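Local coordinates for SusD-like carbohydrate binding protein BF1063 (Bacteroides fragilis NCTC 9343, PDB 3I4G) that probably binds carbohydrate at the outer membrane of this gut bacterium, as SusD-like proteins do in capturing glycans, at residues Glu21-Tyr32 with Lys117-Leu128; Phe174-Phe184 with Ala195-Leu204. All coordinates share one frame; numbering follows the deposited sequence. Where two conformers were deposited one is given.

Interaction 1: Glu21-Tyr32 with Lys117-Leu128; sequences ESNAELALTSLY and KKTRMIAEARFL. With EDO (1,2-ethanediol), chain G.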
loop_
_atom_site.group_PDB
_atom_site.type_symbol
_atom_site.label_atom_id
_atom_site.label_comp_id
_atom_site.label_asym_id
_atom_site.label_seq_id
_atom_site.Cartn_x
_atom_site.Cartn_y
_atom_site.Cartn_z
ATOM N N GLU A 21 30.926 13.098 8.984
ATOM C CA GLU A 21 29.511 13.231 8.570
ATOM C C GLU A 21 29.229 12.441 7.294
ATOM O O GLU A 21 28.113 12.006 7.097
ATOM C CB GLU A 21 29.060 14.701 8.417
ATOM C CG GLU A 21 28.859 15.357 9.787
ATOM C CD GLU A 21 28.324 16.774 9.745
ATOM O OE1 GLU A 21 28.167 17.339 8.622
ATOM O OE2 GLU A 21 28.069 17.302 10.868
ATOM N N SER A 22 30.220 12.288 6.419
ATOM C CA SER A 22 30.025 11.492 5.206
ATOM C C SER A 22 29.808 10.019 5.574
ATOM O O SER A 22 29.003 9.333 4.946
ATOM C CB SER A 22 31.205 11.643 4.232
ATOM O OG SER A 22 30.915 10.984 3.005
ATOM N N ASN A 23 30.525 9.532 6.590
ATOM C CA ASN A 23 30.339 8.146 7.060
ATOM C C ASN A 23 28.953 7.988 7.693
ATOM O O ASN A 23 28.257 6.994 7.474
ATOM C CB ASN A 23 31.411 7.752 8.057
ATOM C CG ASN A 23 32.754 7.452 7.395
ATOM O OD1 ASN A 23 32.828 7.240 6.184
ATOM N ND2 ASN A 23 33.819 7.440 8.190
ATOM N N ALA A 24 28.530 8.983 8.474
ATOM C CA ALA A 24 27.170 8.959 8.993
ATOM C C ALA A 24 26.166 8.942 7.849
ATOM O O ALA A 24 25.183 8.219 7.883
ATOM C CB ALA A 24 26.929 10.151 9.909
ATOM N N GLU A 25 26.401 9.752 6.819
ATOM C CA GLU A 25 25.505 9.760 5.666
ATOM C C GLU A 25 25.476 8.403 4.973
ATOM O O GLU A 25 24.419 7.948 4.543
ATOM C CB GLU A 25 25.899 10.829 4.652
ATOM C CG GLU A 25 25.609 12.221 5.134
ATOM C CD GLU A 25 25.949 13.289 4.126
ATOM O OE1 GLU A 25 25.871 12.998 2.901
ATOM O OE2 GLU A 25 26.268 14.423 4.574
ATOM N N LEU A 26 26.633 7.749 4.874
ATOM C CA LEU A 26 26.696 6.439 4.273
ATOM C C LEU A 26 25.863 5.451 5.097
ATOM O O LEU A 26 25.098 4.658 4.563
ATOM C CB LEU A 26 28.150 5.998 4.204
ATOM C CG LEU A 26 28.419 4.615 3.625
ATOM C CD1 LEU A 26 27.998 4.564 2.165
ATOM C CD2 LEU A 26 29.890 4.287 3.796
ATOM N N ALA A 27 26.018 5.493 6.417
ATOM C CA ALA A 27 25.206 4.620 7.277
ATOM C C ALA A 27 23.714 4.913 7.127
ATOM O O ALA A 27 22.868 4.017 7.102
ATOM C CB ALA A 27 25.648 4.737 8.739
ATOM N N LEU A 28 23.371 6.191 7.044
ATOM C CA LEU A 28 21.973 6.565 6.858
ATOM C C LEU A 28 21.385 6.031 5.541
ATOM O O LEU A 28 20.253 5.587 5.506
ATOM C CB LEU A 28 21.822 8.085 6.951
ATOM C CG LEU A 28 20.407 8.636 6.772
ATOM C CD1 LEU A 28 19.476 8.082 7.862
ATOM C CD2 LEU A 28 20.441 10.162 6.770
ATOM N N THR A 29 22.171 6.022 4.470
ATOM C CA THR A 29 21.694 5.455 3.212
ATOM C C THR A 29 21.312 3.974 3.402
ATOM O O THR A 29 20.348 3.517 2.826
ATOM C CB THR A 29 22.720 5.590 2.053
ATOM O OG1 THR A 29 23.826 4.704 2.256
ATOM C CG2 THR A 29 23.198 7.035 1.925
ATOM N N SER A 30 22.071 3.250 4.225
ATOM C CA SER A 30 21.752 1.861 4.501
ATOM C C SER A 30 20.474 1.755 5.322
ATOM O O SER A 30 19.677 0.852 5.079
ATOM C CB SER A 30 22.893 1.158 5.228
ATOM O OG SER A 30 22.656 -0.240 5.186
ATOM N N LEU A 31 20.244 2.681 6.252
ATOM C CA LEU A 31 18.988 2.676 7.014
ATOM C C LEU A 31 17.802 2.837 6.037
ATOM O O LEU A 31 16.788 2.185 6.209
ATOM C CB LEU A 31 18.898 3.765 8.064
ATOM C CG LEU A 31 19.975 3.738 9.167
ATOM C CD1 LEU A 31 19.716 4.814 10.208
ATOM C CD2 LEU A 31 20.032 2.378 9.826
ATOM N N TYR A 32 17.895 3.737 5.067
ATOM C CA TYR A 32 16.798 3.865 4.120
ATOM C C TYR A 32 16.636 2.590 3.287
ATOM O O TYR A 32 15.507 2.121 3.069
ATOM C CB TYR A 32 17.001 5.064 3.192
ATOM C CG TYR A 32 16.572 6.409 3.759
ATOM C CD1 TYR A 32 15.253 6.784 3.652
ATOM C CD2 TYR A 32 17.466 7.293 4.353
ATOM C CE1 TYR A 32 14.819 7.980 4.144
ATOM C CE2 TYR A 32 17.039 8.508 4.860
ATOM C CZ TYR A 32 15.717 8.846 4.755
ATOM O OH TYR A 32 15.223 10.047 5.236
ATOM N N LYS A 117 23.091 18.997 10.160
ATOM C CA LYS A 117 23.031 17.716 9.481
ATOM C C LYS A 117 22.912 16.576 10.498
ATOM O O LYS A 117 22.134 15.648 10.298
ATOM C CB LYS A 117 24.242 17.487 8.561
ATOM C CG LYS A 117 24.184 18.312 7.301
ATOM C CD LYS A 117 25.434 18.156 6.470
ATOM C CE LYS A 117 25.387 19.124 5.289
ATOM N NZ LYS A 117 26.541 18.933 4.368
ATOM N N LYS A 118 23.686 16.650 11.578
ATOM C CA LYS A 118 23.571 15.615 12.624
ATOM C C LYS A 118 22.133 15.552 13.177
ATOM O O LYS A 118 21.540 14.466 13.287
ATOM C CB LYS A 118 24.581 15.856 13.744
ATOM C CG LYS A 118 24.428 14.866 14.912
ATOM C CD LYS A 118 25.361 15.190 16.035
ATOM C CE LYS A 118 25.065 14.376 17.300
ATOM N NZ LYS A 118 25.980 14.681 18.424
ATOM N N THR A 119 21.579 16.712 13.503
ATOM C CA THR A 119 20.230 16.765 14.054
ATOM C C THR A 119 19.188 16.211 13.077
ATOM O O THR A 119 18.272 15.462 13.462
ATOM C CB THR A 119 19.937 18.203 14.488
ATOM O OG1 THR A 119 20.838 18.531 15.571
ATOM C CG2 THR A 119 18.533 18.391 14.992
ATOM N N ARG A 120 19.357 16.539 11.809
ATOM C CA ARG A 120 18.484 15.990 10.775
ATOM C C ARG A 120 18.607 14.483 10.683
ATOM O O ARG A 120 17.602 13.767 10.654
ATOM C CB ARG A 120 18.813 16.630 9.434
ATOM C CG ARG A 120 17.941 16.082 8.331
ATOM C CD ARG A 120 18.328 16.696 7.024
ATOM N NE ARG A 120 17.506 16.156 5.943
ATOM C CZ ARG A 120 17.627 16.523 4.673
ATOM N NH1 ARG A 120 18.486 17.461 4.305
ATOM N NH2 ARG A 120 16.844 15.966 3.749
HETATM N N MSE A 121 19.825 13.983 10.636
HETATM C CA MSE A 121 20.023 12.536 10.456
HETATM C C MSE A 121 19.509 11.717 11.637
HETATM O O MSE A 121 18.945 10.642 11.449
HETATM C CB MSE A 121 21.477 12.221 10.208
HETATM C CG MSE A 121 21.967 12.813 8.856
HETATM SE SE MSE A 121 23.687 12.092 8.318
HETATM C CE MSE A 121 24.679 13.189 9.461
ATOM N N ILE A 122 19.600 12.251 12.847
ATOM C CA ILE A 122 19.013 11.611 14.014
ATOM C C ILE A 122 17.504 11.514 13.811
ATOM O O ILE A 122 16.900 10.484 14.048
ATOM C CB ILE A 122 19.311 12.370 15.310
ATOM C CG1 ILE A 122 20.784 12.193 15.677
ATOM C CG2 ILE A 122 18.388 11.888 16.453
ATOM C CD1 ILE A 122 21.294 13.131 16.756
ATOM N N ALA A 123 16.883 12.616 13.378
ATOM C CA ALA A 123 15.445 12.580 13.090
ATOM C C ALA A 123 15.087 11.567 12.006
ATOM O O ALA A 123 14.054 10.875 12.102
ATOM C CB ALA A 123 14.965 13.978 12.709
ATOM N N GLU A 124 15.906 11.451 10.965
ATOM C CA GLU A 124 15.653 10.472 9.903
ATOM C C GLU A 124 15.723 9.067 10.445
ATOM O O GLU A 124 14.869 8.245 10.125
ATOM C CB GLU A 124 16.630 10.677 8.767
ATOM C CG GLU A 124 16.438 12.017 8.079
ATOM C CD GLU A 124 17.357 12.206 6.930
ATOM O OE1 GLU A 124 17.032 11.753 5.811
ATOM O OE2 GLU A 124 18.425 12.806 7.132
ATOM N N ALA A 125 16.740 8.773 11.242
ATOM C CA ALA A 125 16.862 7.447 11.839
ATOM C C ALA A 125 15.697 7.139 12.759
ATOM O O ALA A 125 15.187 6.004 12.772
ATOM C CB ALA A 125 18.194 7.312 12.598
ATOM N N ARG A 126 15.246 8.129 13.523
ATOM C CA ARG A 126 14.088 7.906 14.395
ATOM C C ARG A 126 12.807 7.674 13.591
ATOM O O ARG A 126 11.993 6.836 13.944
ATOM C CB ARG A 126 13.907 9.058 15.391
ATOM C CG ARG A 126 15.047 9.134 16.417
ATOM C CD ARG A 126 14.899 10.353 17.287
ATOM N NE ARG A 126 13.872 10.174 18.289
ATOM C CZ ARG A 126 13.576 11.090 19.207
ATOM N NH1 ARG A 126 14.161 12.277 19.186
ATOM N NH2 ARG A 126 12.675 10.829 20.135
ATOM N N PHE A 127 12.636 8.432 12.520
ATOM C CA PHE A 127 11.483 8.225 11.647
ATOM C C PHE A 127 11.483 6.821 11.100
ATOM O O PHE A 127 10.492 6.114 11.180
ATOM C CB PHE A 127 11.504 9.227 10.494
ATOM C CG PHE A 127 10.542 8.881 9.377
ATOM C CD1 PHE A 127 9.188 9.139 9.511
ATOM C CD2 PHE A 127 11.000 8.297 8.209
ATOM C CE1 PHE A 127 8.303 8.817 8.488
ATOM C CE2 PHE A 127 10.099 7.986 7.189
ATOM C CZ PHE A 127 8.749 8.246 7.346
ATOM N N LEU A 128 12.607 6.405 10.538
ATOM C CA LEU A 128 12.715 5.077 9.941
ATOM C C LEU A 128 12.481 3.977 10.974
ATOM O O LEU A 128 11.732 3.035 10.705
ATOM C CB LEU A 128 14.063 4.905 9.242
ATOM C CG LEU A 128 14.237 5.743 7.989
ATOM C CD1 LEU A 128 15.689 5.718 7.528
ATOM C CD2 LEU A 128 13.285 5.283 6.825
HETATM C C1 EDO G . 12.724 -0.139 1.203
HETATM O O1 EDO G . 13.554 -0.587 2.308
HETATM C C2 EDO G . 13.211 1.167 0.646
HETATM O O2 EDO G . 13.165 2.190 1.661
#

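Interaction 2: Phe174-Phe184 with Ala195-Leu204; sequences FTAAAADLPRF and ACKQAALAFL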
loop_
_atom_site.group_PDB
_atom_site.type_symbol
_atom_site.label_atom_id
_atom_site.label_comp_id
_atom_site.label_asym_id
_atom_site.label_seq_id
_atom_site.Cartn_x
_atom_site.Cartn_y
_atom_site.Cartn_z
ATOM N N PHE A 174 7.482 9.893 16.161
ATOM C CA PHE A 174 7.132 10.605 14.926
ATOM C C PHE A 174 7.024 12.091 15.176
ATOM O O PHE A 174 7.405 12.892 14.297
ATOM C CB PHE A 174 5.820 10.100 14.314
ATOM C CG PHE A 174 5.912 8.734 13.668
ATOM C CD1 PHE A 174 6.874 8.461 12.716
ATOM C CD2 PHE A 174 5.013 7.743 13.992
ATOM C CE1 PHE A 174 6.971 7.220 12.132
ATOM C CE2 PHE A 174 5.106 6.507 13.391
ATOM C CZ PHE A 174 6.087 6.252 12.475
ATOM N N THR A 175 6.538 12.483 16.358
ATOM C CA THR A 175 6.435 13.902 16.680
ATOM C C THR A 175 7.829 14.558 16.765
ATOM O O THR A 175 8.075 15.619 16.199
ATOM C CB THR A 175 5.680 14.103 17.995
ATOM O OG1 THR A 175 4.357 13.581 17.863
ATOM C CG2 THR A 175 5.598 15.587 18.389
ATOM N N ALA A 176 8.739 13.880 17.460
ATOM C CA ALA A 176 10.115 14.351 17.593
ATOM C C ALA A 176 10.852 14.358 16.269
ATOM O O ALA A 176 11.609 15.285 15.958
ATOM C CB ALA A 176 10.850 13.492 18.613
ATOM N N ALA A 177 10.649 13.336 15.463
ATOM C CA ALA A 177 11.250 13.304 14.138
ATOM C C ALA A 177 10.726 14.442 13.275
ATOM O O ALA A 177 11.513 15.172 12.657
ATOM C CB ALA A 177 11.011 11.956 13.462
ATOM N N ALA A 178 9.406 14.631 13.212
ATOM C CA ALA A 178 8.858 15.711 12.413
ATOM C C ALA A 178 9.477 17.056 12.761
ATOM O O ALA A 178 9.772 17.834 11.852
ATOM C CB ALA A 178 7.339 15.781 12.574
ATOM N N ALA A 179 9.650 17.341 14.054
ATOM C CA ALA A 179 10.172 18.623 14.483
ATOM C C ALA A 179 11.517 18.946 13.860
ATOM O O ALA A 179 11.799 20.109 13.629
ATOM C CB ALA A 179 10.299 18.656 15.993
ATOM N N ASP A 180 12.341 17.921 13.620
ATOM C CA ASP A 180 13.719 18.123 13.136
ATOM C C ASP A 180 13.974 17.680 11.710
ATOM O O ASP A 180 15.117 17.647 11.278
ATOM C CB ASP A 180 14.718 17.422 14.084
ATOM C CG ASP A 180 14.880 18.136 15.420
ATOM O OD1 ASP A 180 14.567 19.354 15.524
ATOM O OD2 ASP A 180 15.386 17.481 16.361
ATOM N N LEU A 181 12.913 17.387 10.970
ATOM C CA LEU A 181 13.052 17.082 9.557
ATOM C C LEU A 181 12.694 18.325 8.752
ATOM O O LEU A 181 11.785 19.080 9.151
ATOM C CB LEU A 181 12.127 15.938 9.152
ATOM C CG LEU A 181 12.491 14.556 9.705
ATOM C CD1 LEU A 181 11.374 13.546 9.455
ATOM C CD2 LEU A 181 13.824 14.062 9.122
ATOM N N PRO A 182 13.356 18.528 7.612
ATOM C CA PRO A 182 12.963 19.668 6.779
ATOM C C PRO A 182 11.569 19.519 6.226
ATOM O O PRO A 182 11.121 18.413 5.917
ATOM C CB PRO A 182 13.990 19.694 5.648
ATOM C CG PRO A 182 14.909 18.521 5.861
ATOM C CD PRO A 182 14.445 17.717 7.029
ATOM N N ARG A 183 10.903 20.648 6.055
ATOM C CA ARG A 183 9.603 20.657 5.397
ATOM C C ARG A 183 9.786 20.245 3.958
ATOM O O ARG A 183 10.836 20.437 3.356
ATOM C CB ARG A 183 8.946 22.035 5.520
ATOM C CG ARG A 183 9.629 23.118 4.742
ATOM C CD ARG A 183 9.091 24.462 5.143
ATOM N NE ARG A 183 7.672 24.590 4.807
ATOM C CZ ARG A 183 6.822 25.409 5.418
ATOM N NH1 ARG A 183 7.202 26.169 6.443
ATOM N NH2 ARG A 183 5.580 25.483 4.989
ATOM N N PHE A 184 8.710 19.714 3.386
ATOM C CA PHE A 184 8.651 19.235 1.997
ATOM C C PHE A 184 9.170 20.278 1.013
ATOM O O PHE A 184 9.972 19.951 0.103
ATOM C CB PHE A 184 7.188 18.875 1.651
ATOM C CG PHE A 184 6.995 18.350 0.251
ATOM C CD1 PHE A 184 6.770 19.232 -0.804
ATOM C CD2 PHE A 184 7.061 16.982 -0.027
ATOM C CE1 PHE A 184 6.571 18.770 -2.093
ATOM C CE2 PHE A 184 6.856 16.534 -1.335
ATOM C CZ PHE A 184 6.629 17.450 -2.368
ATOM N N ALA A 195 13.156 11.550 3.950
ATOM C CA ALA A 195 11.974 11.858 4.775
ATOM C C ALA A 195 11.848 13.334 5.136
ATOM O O ALA A 195 12.789 13.921 5.626
ATOM C CB ALA A 195 11.983 11.024 6.071
ATOM N N CYS A 196 10.683 13.909 4.875
ATOM C CA CYS A 196 10.397 15.263 5.276
ATOM C C CYS A 196 9.462 15.328 6.491
ATOM O O CYS A 196 8.895 14.331 6.916
ATOM C CB CYS A 196 9.796 16.060 4.109
ATOM S SG CYS A 196 8.157 15.591 3.628
ATOM N N LYS A 197 9.306 16.523 7.032
ATOM C CA LYS A 197 8.455 16.781 8.166
ATOM C C LYS A 197 7.074 16.175 7.953
ATOM O O LYS A 197 6.523 15.482 8.802
ATOM C CB LYS A 197 8.359 18.310 8.360
ATOM C CG LYS A 197 7.519 18.756 9.519
ATOM C CD LYS A 197 7.498 20.288 9.682
ATOM C CE LYS A 197 8.866 20.950 9.791
ATOM N NZ LYS A 197 9.536 20.534 11.061
ATOM N N GLN A 198 6.495 16.457 6.794
ATOM C CA GLN A 198 5.159 15.954 6.458
ATOM C C GLN A 198 5.081 14.438 6.379
ATOM O O GLN A 198 4.002 13.880 6.639
ATOM C CB GLN A 198 4.678 16.591 5.147
ATOM C CG GLN A 198 4.354 18.080 5.256
ATOM C CD GLN A 198 5.520 19.005 4.947
ATOM O OE1 GLN A 198 6.727 18.640 5.090
ATOM N NE2 GLN A 198 5.179 20.222 4.479
ATOM N N ALA A 199 6.158 13.752 6.000
ATOM C CA ALA A 199 6.160 12.275 6.020
ATOM C C ALA A 199 6.005 11.776 7.450
ATOM O O ALA A 199 5.197 10.865 7.727
ATOM C CB ALA A 199 7.438 11.712 5.362
ATOM N N ALA A 200 6.766 12.361 8.371
ATOM C CA ALA A 200 6.629 11.976 9.769
ATOM C C ALA A 200 5.241 12.318 10.326
ATOM O O ALA A 200 4.665 11.539 11.082
ATOM C CB ALA A 200 7.777 12.610 10.617
ATOM N N LEU A 201 4.693 13.489 9.970
ATOM C CA LEU A 201 3.354 13.838 10.415
ATOM C C LEU A 201 2.283 12.891 9.840
ATOM O O LEU A 201 1.268 12.638 10.511
ATOM C CB LEU A 201 2.990 15.305 10.064
ATOM C CG LEU A 201 3.779 16.389 10.751
ATOM C CD1 LEU A 201 3.537 17.755 10.097
ATOM C CD2 LEU A 201 3.389 16.397 12.213
ATOM N N ALA A 202 2.461 12.385 8.619
ATOM C CA ALA A 202 1.483 11.486 8.035
ATOM C C ALA A 202 1.500 10.159 8.768
ATOM O O ALA A 202 0.449 9.588 9.045
ATOM C CB ALA A 202 1.759 11.290 6.555
ATOM N N PHE A 203 2.696 9.657 9.102
ATOM C CA PHE A 203 2.760 8.452 9.914
ATOM C C PHE A 203 2.252 8.677 11.335
ATOM O O PHE A 203 1.638 7.782 11.910
ATOM C CB PHE A 203 4.165 7.846 9.917
ATOM C CG PHE A 203 4.410 6.973 8.733
ATOM C CD1 PHE A 203 4.086 5.630 8.800
ATOM C CD2 PHE A 203 4.923 7.464 7.544
ATOM C CE1 PHE A 203 4.269 4.785 7.717
ATOM C CE2 PHE A 203 5.129 6.602 6.455
ATOM C CZ PHE A 203 4.757 5.278 6.542
ATOM N N LEU A 204 2.471 9.861 11.873
ATOM C CA LEU A 204 1.848 10.221 13.150
ATOM C C LEU A 204 0.340 10.111 13.041
ATOM O O LEU A 204 -0.317 9.535 13.916
ATOM C CB LEU A 204 2.228 11.653 13.554
ATOM C CG LEU A 204 1.586 12.233 14.789
ATOM C CD1 LEU A 204 1.906 11.360 16.019
ATOM C CD2 LEU A 204 2.068 13.659 15.008
HETATM O O HOH W 1 12.076 21.736 10.435
#

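Interaction 1: Glu21-Tyr32 with Lys117-Leu128
Tyr32 meets Glu124 with its hydroxyl and Leu128 with its ring face: the phenol oxygen donates to the carboxylate, while a leucine methyl sits over the ring. The hydrogen bond from Tyr32 OH to Glu124 OE1 is 2.6 Å long and uses the anti lone pair of that oxygen, which lies in the plane of the ring at its edge. Leu128 CD1 stands 3.8 Å from the centroid of the Tyr32 ring, only 6° off the normal, in a CH-pi contact. Tyrosine suits the place because it offers an apolar face to a leucine methyl and a hydroxyl to a carboxylate. OE1 also pairs with Arg194, whose charge would be expected to keep this buried acid ionised.

Further along, the selenomethionine Met121 acts as a knob in a hole formed by Glu21, Ala24, Glu25 and Leu28. A bend at chi3 (-79°) brings Met121 CE within 3.8 Å of Ala24 CB, where a small residue admits it. Met121 SE lies 3.7 Å from Glu25 CG. Leu28 CD2 packs 3.7 Å from Met121 CG. At the N-terminal end of both segments, Lys117 CD lies against Glu21 OE1, while Glu21 OE2 bonds to Ser115.

The axes of segments 21-32 and 117-128 come within 10.3 Å and run nearly parallel, at 20°. Helix 86-109 packs beside both through Tyr101 and Phe105, and helix 163-180 lies against helix 116-139.

Interaction 2: Phe174-Phe184 with Ala195-Leu204
Helical segments 174-180 and 197-204 run antiparallel, with axes only 7.8 Å apart at 163°, and the chain beyond the first passes the N-terminus of the second, where Lys197 N donates to Pro182 O (2.8 Å, 165° at the hydrogen). Alanines permit the close approach: Ala200 CB rests 3.8 Å from Ala178 CB and also touches the backbone of Phe174.

Lys197 bends at chi3 and chi4, folding its tip back over the backbone of Ala178 and Leu181. There Lys197 NZ donates to Ala178 O at 2.8 Å and weakly to Leu181 O; a water accepts from NZ and donates to Leu181 O. Ala178 O takes Leu181 N on the opposite face of its plane, so that this oxygen is held from both faces, by the ammonium and by Leu181 N. Leu181 reaches inward, its CD1 packing against Ala200 and the backbone of Cys196.

This is an antiparallel helical hairpin, consistent with the TPR-clan helical architecture of the SusD family. Cys196 is the N-cap of its second helix, its SG accepting a weak bond from Ala199 N, and the sulfur also lies at the edge of the Phe184 ring. Gln198 bends at chi2 to present Gln198 OE1 to Phe184 N (2.8 Å); its NE2 bonds to Asp229, which also pairs with Arg183, so the amide is held through both its oxygen and its nitrogen.

At the other end Phe203 CB sits over one face of Phe174, 3.7 Å from the ring centroid, while the two rings themselves are slid apart and barely overlap. Leu204 CB meets Phe174 CB, and its methyls touch OG1 of Thr175, a hydroxyl bonded to Val171 O within its own helix.

In the fold
Interactions 1 and 2 lie about 14 Å apart between centres, and helix 116-139 forms the bridge between them: one flank faces helix 21-33, another helix 163-180 and the loop after it. The clearest joint is polar: Tyr32 OH of interaction 1 is 2.9 Å from Ala195 N of interaction 2, probably a hydrogen bond, so the hydroxyl that donates to Glu124 would also accept. Beside it Glu124 CG packs 3.5 Å from Leu181 CD2, and Arg120 NE lies 3.5 Å from Pro182 CG. No carbohydrate is bound at either contact; the 1,2-ethanediol on Tyr32 O probably comes from the crystallisation liquor.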